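Serine acetyltransferase (Entamoeba histolytica, PDB 3Q1X) probably catalyses the transfer of an acetyl group to the hydroxyl of L-serine, a step in cysteine biosynthesis, and is built around a left-handed parallel beta-helix. Local coordinates at residues Q39-R42 and K43-P47; S75-Y79 and N80-F84. One frame throughout, in Å; residues are numbered along the deposited sequence.

Overall arrangement
Both contacts lie in the helical N-terminal part of the chain, ahead of the strands of the left-handed beta-helix, and each illustrates how a helix ends. Contact 1 comes first, on the closing turns of helix 36-45. Contact 2 follows, at the reversal where helix 59-79 gives way to helix 82-113. Their centres are 24 Å apart and their nearest atoms about 11 Å, so they do not touch. They are nevertheless joined through the same two helices: side chains of contact 1 pack on helices 59-79 and 82-113, whose connecting turn is contact 2. Contact 1 is internal to one subunit, whereas contact 2 also meets a second subunit.

Contact 1: residues Q39-R42 and K43-P47; sequences QKLR and KIFFP
Ile44 N donates to Lys40 O, and Phe45 N to Leu41 O, across the closing turns of one continuous helix. The first of these i to i+4 bonds spans 3.0 Å from Ile44 N to Lys40 O, while the second is the straighter, with an N-H...O angle of 166°. Lys43 N reaches Gln39 O only weakly. Phe46 N still bonds to Arg42 O at 3.0 Å although the backbone of Phe46 is no longer helical, so the bonding pattern runs one residue beyond helix 36-45.

The helix has an apolar flank and a polar one. On the buried flank Leu41 and Phe45 run side by side, and Leu41 CD2 rests 3.7 Å from CE2 of the Phe45 ring. With CG beside the backbone N (chi1 -71°), the same ring also passes obliquely by the preceding turn, its CD2 3.5 Å from Leu41 O. Ile44 is folded back on the backbone, its CG1 only 3.1 Å from Lys40 O. At the polar edge, Gln39 and the extended chain of Lys43 point the same way. Val34 N and Lys32 O are the main partners of the Gln39 amide; a water near NE2 and Lys43 NZ is only a doubtful bridge, since it sits suspiciously close to NZ. Lys40 NZ stands 4.5 Å from Lys43 NZ; its salt bridge to Glu64 probably offsets the like charges.

Leu41, Phe45 and Ile44 thereby key the helix into its neighbours within the same subunit. Ile44 and Leu41 meet Leu68 of helix 59-79, Leu41 and Phe45 meet Ile138 of helix 128-144, and Phe45 continues onto Leu96 and Leu103 of helix 82-113, where Phe46 packs on Leu107.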
loop_
_atom_site.group_PDB
_atom_site.type_symbol
_atom_site.label_atom_id
_atom_site.label_comp_id
_atom_site.label_asym_id
_atom_site.label_seq_id
_atom_site.Cartn_x
_atom_site.Cartn_y
_atom_site.Cartn_z
ATOM N N GLN A 39 -17.112 2.637 -1.911
ATOM C CA GLN A 39 -18.136 3.056 -0.943
ATOM C C GLN A 39 -19.538 2.741 -1.469
ATOM O O GLN A 39 -20.349 2.116 -0.778
ATOM C CB GLN A 39 -17.983 4.555 -0.641
ATOM C CG GLN A 39 -18.943 5.110 0.408
ATOM C CD GLN A 39 -18.509 4.826 1.833
ATOM O OE1 GLN A 39 -17.501 4.166 2.073
ATOM N NE2 GLN A 39 -19.274 5.330 2.790
ATOM N N LYS A 40 -19.791 3.149 -2.709
ATOM C CA LYS A 40 -21.089 2.967 -3.352
ATOM C C LYS A 40 -21.389 1.507 -3.673
ATOM O O LYS A 40 -22.472 1.024 -3.365
ATOM C CB LYS A 40 -21.219 3.860 -4.593
ATOM C CG LYS A 40 -21.377 5.356 -4.280
ATOM C CD LYS A 40 -22.269 5.564 -3.062
ATOM C CE LYS A 40 -22.511 7.029 -2.752
ATOM N NZ LYS A 40 -22.919 7.171 -1.326
ATOM N N LEU A 41 -20.426 0.801 -4.262
ATOM C CA LEU A 41 -20.647 -0.582 -4.674
ATOM C C LEU A 41 -20.825 -1.518 -3.477
ATOM O O LEU A 41 -21.584 -2.491 -3.556
ATOM C CB LEU A 41 -19.533 -1.077 -5.596
ATOM C CG LEU A 41 -19.474 -0.536 -7.028
ATOM C CD1 LEU A 41 -18.111 -0.792 -7.646
ATOM C CD2 LEU A 41 -20.574 -1.148 -7.889
ATOM N N ARG A 42 -20.137 -1.207 -2.377
ATOM C CA ARG A 42 -20.319 -1.940 -1.113
ATOM C C ARG A 42 -21.789 -1.893 -0.653
ATOM O O ARG A 42 -22.362 -2.921 -0.291
ATOM C CB ARG A 42 -19.341 -1.445 -0.019
ATOM C CG ARG A 42 -17.851 -1.726 -0.346
ATOM C CD ARG A 42 -16.893 -2.024 0.824
ATOM N NE ARG A 42 -16.655 -0.898 1.721
ATOM C CZ ARG A 42 -15.601 -0.730 2.533
ATOM N NH1 ARG A 42 -14.567 -1.576 2.576
ATOM N NH2 ARG A 42 -15.571 0.336 3.306
ATOM N N LYS A 43 -22.394 -0.705 -0.710
ATOM C CA LYS A 43 -23.784 -0.498 -0.288
ATOM C C LYS A 43 -24.768 -1.189 -1.223
ATOM O O LYS A 43 -25.748 -1.797 -0.773
ATOM C CB LYS A 43 -24.112 0.998 -0.192
ATOM C CG LYS A 43 -23.483 1.676 1.017
ATOM C CD LYS A 43 -23.915 3.125 1.169
ATOM C CE LYS A 43 -23.547 3.634 2.556
ATOM N NZ LYS A 43 -23.464 5.115 2.618
ATOM N N ILE A 44 -24.488 -1.098 -2.521
ATOM C CA ILE A 44 -25.341 -1.659 -3.569
ATOM C C ILE A 44 -25.390 -3.189 -3.529
ATOM O O ILE A 44 -26.469 -3.787 -3.579
ATOM C CB ILE A 44 -24.863 -1.181 -4.965
ATOM C CG1 ILE A 44 -24.969 0.352 -5.073
ATOM C CG2 ILE A 44 -25.638 -1.882 -6.083
ATOM C CD1 ILE A 44 -24.203 0.964 -6.245
ATOM N N PHE A 45 -24.217 -3.814 -3.444
ATOM C CA PHE A 45 -24.115 -5.273 -3.465
ATOM C C PHE A 45 -24.356 -5.951 -2.123
ATOM O O PHE A 45 -24.910 -7.046 -2.089
ATOM C CB PHE A 45 -22.761 -5.724 -4.023
ATOM C CG PHE A 45 -22.598 -5.500 -5.503
ATOM C CD1 PHE A 45 -23.607 -5.848 -6.403
ATOM C CD2 PHE A 45 -21.411 -4.970 -6.001
ATOM C CE1 PHE A 45 -23.440 -5.641 -7.779
ATOM C CE2 PHE A 45 -21.228 -4.775 -7.369
ATOM C CZ PHE A 45 -22.244 -5.109 -8.261
ATOM N N PHE A 46 -23.918 -5.318 -1.035
ATOM C CA PHE A 46 -24.054 -5.897 0.308
ATOM C C PHE A 46 -24.550 -4.880 1.340
ATOM O O PHE A 46 -23.829 -4.546 2.295
ATOM C CB PHE A 46 -22.726 -6.542 0.737
ATOM C CG PHE A 46 -22.176 -7.514 -0.273
ATOM C CD1 PHE A 46 -22.693 -8.801 -0.368
ATOM C CD2 PHE A 46 -21.163 -7.131 -1.148
ATOM C CE1 PHE A 46 -22.206 -9.698 -1.314
ATOM C CE2 PHE A 46 -20.664 -8.022 -2.098
ATOM C CZ PHE A 46 -21.186 -9.306 -2.183
ATOM N N PRO A 47 -25.796 -4.384 1.160
ATOM C CA PRO A 47 -26.326 -3.314 2.013
ATOM C C PRO A 47 -26.376 -3.632 3.513
ATOM O O PRO A 47 -26.245 -2.719 4.315
ATOM C CB PRO A 47 -27.745 -3.104 1.476
ATOM C CG PRO A 47 -28.066 -4.338 0.701
ATOM C CD PRO A 47 -26.767 -4.776 0.122
HETATM O O HOH W 1 -22.035 7.136 2.550
#

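Contact 2: residues S75-Y79 and N80-F84; sequences SVTAY and NDELF
Val76 O is the hub of the tight half of this helix-to-helix turn, gripped by two N-H groups of Asn80. The side-chain amide gives the stronger bond: Asn80 ND2 lies 2.9 Å from Val76 O, in the carbonyl plane and on a lone pair, with the acceptor only 5° out of the amide plane. Asn80 N adds weak bonds to Val76 O and Thr77 O. Asn80 thus leaves the helix yet folds its side chain back over the final turn; placing CG beside the backbone N (chi1 -57°) lets the amide reach that carbonyl. Glu147 accepts another bond from ND2, which should further fix the rotation of the amide. Val76 CG1 comes 3.7 Å from Asn80 ND2 and 4.2 Å from CD2 of the Phe84 ring.

The outer half is looser and contains the only exposed side chain that takes part. Thr77 and Glu82 meet there at about a right angle, with Thr77 CG2 3.8 Å from Glu82 CG. Just beyond the turn, the next helix starts with an N-cap: Asp81 OD2 accepts from Phe84 N at 2.8 Å, nearly straight but from above the carboxylate plane.

On the assembly side, Arg27 of the second subunit bonds to the carbonyls of Ala78 and Asn80, and the Tyr79 ring packs edge-to-face with Tyr29 of that subunit, whose Arg125 also bonds to Tyr79 OH. Within its own chain the contact is a short turn between two helices, with Asn80 just after the end of helix 59-79 and Asp81 as N-cap of helix 82-113, while Val76 and Tyr79 rest on Tyr150 of helix 150-162.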
loop_
_atom_site.group_PDB
_atom_site.type_symbol
_atom_site.label_atom_id
_atom_site.label_comp_id
_atom_site.label_asym_id
_atom_site.label_seq_id
_atom_site.Cartn_x
_atom_site.Cartn_y
_atom_site.Cartn_z
ATOM N N SER A 75 -17.166 11.123 -14.640
ATOM C CA SER A 75 -15.757 10.805 -14.839
ATOM C C SER A 75 -15.459 10.253 -16.237
ATOM O O SER A 75 -14.468 10.636 -16.860
ATOM C CB SER A 75 -15.292 9.824 -13.767
ATOM O OG SER A 75 -15.384 10.414 -12.479
ATOM N N VAL A 76 -16.319 9.378 -16.748
ATOM C CA VAL A 76 -16.126 8.875 -18.110
ATOM C C VAL A 76 -16.248 10.015 -19.122
ATOM O O VAL A 76 -15.473 10.082 -20.061
ATOM C CB VAL A 76 -17.073 7.696 -18.472
ATOM C CG1 VAL A 76 -16.918 7.310 -19.940
ATOM C CG2 VAL A 76 -16.773 6.493 -17.604
ATOM N N THR A 77 -17.214 10.915 -18.914
ATOM C CA THR A 77 -17.392 12.072 -19.800
ATOM C C THR A 77 -16.137 12.967 -19.831
ATOM O O THR A 77 -15.706 13.423 -20.903
ATOM C CB THR A 77 -18.621 12.905 -19.382
ATOM O OG1 THR A 77 -19.812 12.105 -19.514
ATOM C CG2 THR A 77 -18.751 14.156 -20.245
ATOM N N ALA A 78 -15.554 13.207 -18.659
ATOM C CA ALA A 78 -14.351 14.046 -18.549
ATOM C C ALA A 78 -13.202 13.552 -19.431
ATOM O O ALA A 78 -12.538 14.347 -20.093
ATOM C CB ALA A 78 -13.907 14.176 -17.096
ATOM N N TYR A 79 -13.002 12.238 -19.453
ATOM C CA TYR A 79 -11.922 11.616 -20.213
ATOM C C TYR A 79 -12.287 11.305 -21.662
ATOM O O TYR A 79 -11.410 11.121 -22.508
ATOM C CB TYR A 79 -11.497 10.318 -19.534
ATOM C CG TYR A 79 -10.670 10.500 -18.284
ATOM C CD1 TYR A 79 -9.297 10.738 -18.360
ATOM C CD2 TYR A 79 -11.261 10.418 -17.025
ATOM C CE1 TYR A 79 -8.542 10.880 -17.204
ATOM C CE2 TYR A 79 -10.525 10.568 -15.878
ATOM C CZ TYR A 79 -9.166 10.793 -15.970
ATOM O OH TYR A 79 -8.421 10.941 -14.828
ATOM N N ASN A 80 -13.583 11.245 -21.943
ATOM C CA ASN A 80 -14.069 10.836 -23.250
ATOM C C ASN A 80 -15.101 11.834 -23.767
ATOM O O ASN A 80 -14.758 12.990 -24.052
ATOM C CB ASN A 80 -14.630 9.412 -23.172
ATOM C CG ASN A 80 -13.611 8.406 -22.648
ATOM O OD1 ASN A 80 -12.847 7.813 -23.421
ATOM N ND2 ASN A 80 -13.599 8.202 -21.330
ATOM N N ASP A 81 -16.354 11.395 -23.888
ATOM C CA ASP A 81 -17.450 12.304 -24.228
ATOM C C ASP A 81 -18.777 11.835 -23.624
ATOM O O ASP A 81 -18.884 10.706 -23.130
ATOM C CB ASP A 81 -17.561 12.465 -25.749
ATOM C CG ASP A 81 -17.871 11.159 -26.442
ATOM O OD1 ASP A 81 -16.942 10.548 -27.012
ATOM O OD2 ASP A 81 -19.036 10.730 -26.397
ATOM N N GLU A 82 -19.776 12.715 -23.684
ATOM C CA GLU A 82 -21.095 12.488 -23.093
ATOM C C GLU A 82 -21.783 11.216 -23.610
ATOM O O GLU A 82 -22.311 10.423 -22.816
ATOM C CB GLU A 82 -21.990 13.715 -23.334
ATOM C CG GLU A 82 -21.556 15.016 -22.632
ATOM C CD GLU A 82 -20.397 15.774 -23.320
ATOM O OE1 GLU A 82 -19.914 15.370 -24.412
ATOM O OE2 GLU A 82 -19.965 16.797 -22.748
ATOM N N LEU A 83 -21.781 11.030 -24.934
ATOM C CA LEU A 83 -22.442 9.878 -25.542
ATOM C C LEU A 83 -21.745 8.565 -25.177
ATOM O O LEU A 83 -22.410 7.589 -24.807
ATOM C CB LEU A 83 -22.565 10.052 -27.063
ATOM C CG LEU A 83 -23.022 8.852 -27.897
ATOM C CD1 LEU A 83 -23.786 9.305 -29.134
ATOM C CD2 LEU A 83 -21.821 8.002 -28.293
ATOM N N PHE A 84 -20.415 8.550 -25.271
ATOM C CA PHE A 84 -19.628 7.372 -24.903
ATOM C C PHE A 84 -19.861 6.989 -23.448
ATOM O O PHE A 84 -20.006 5.804 -23.139
ATOM C CB PHE A 84 -18.135 7.603 -25.149
ATOM C CG PHE A 84 -17.300 6.356 -25.023
ATOM C CD1 PHE A 84 -17.455 5.304 -25.923
ATOM C CD2 PHE A 84 -16.353 6.233 -24.009
ATOM C CE1 PHE A 84 -16.682 4.148 -25.817
ATOM C CE2 PHE A 84 -15.569 5.077 -23.893
ATOM C CZ PHE A 84 -15.733 4.037 -24.796
#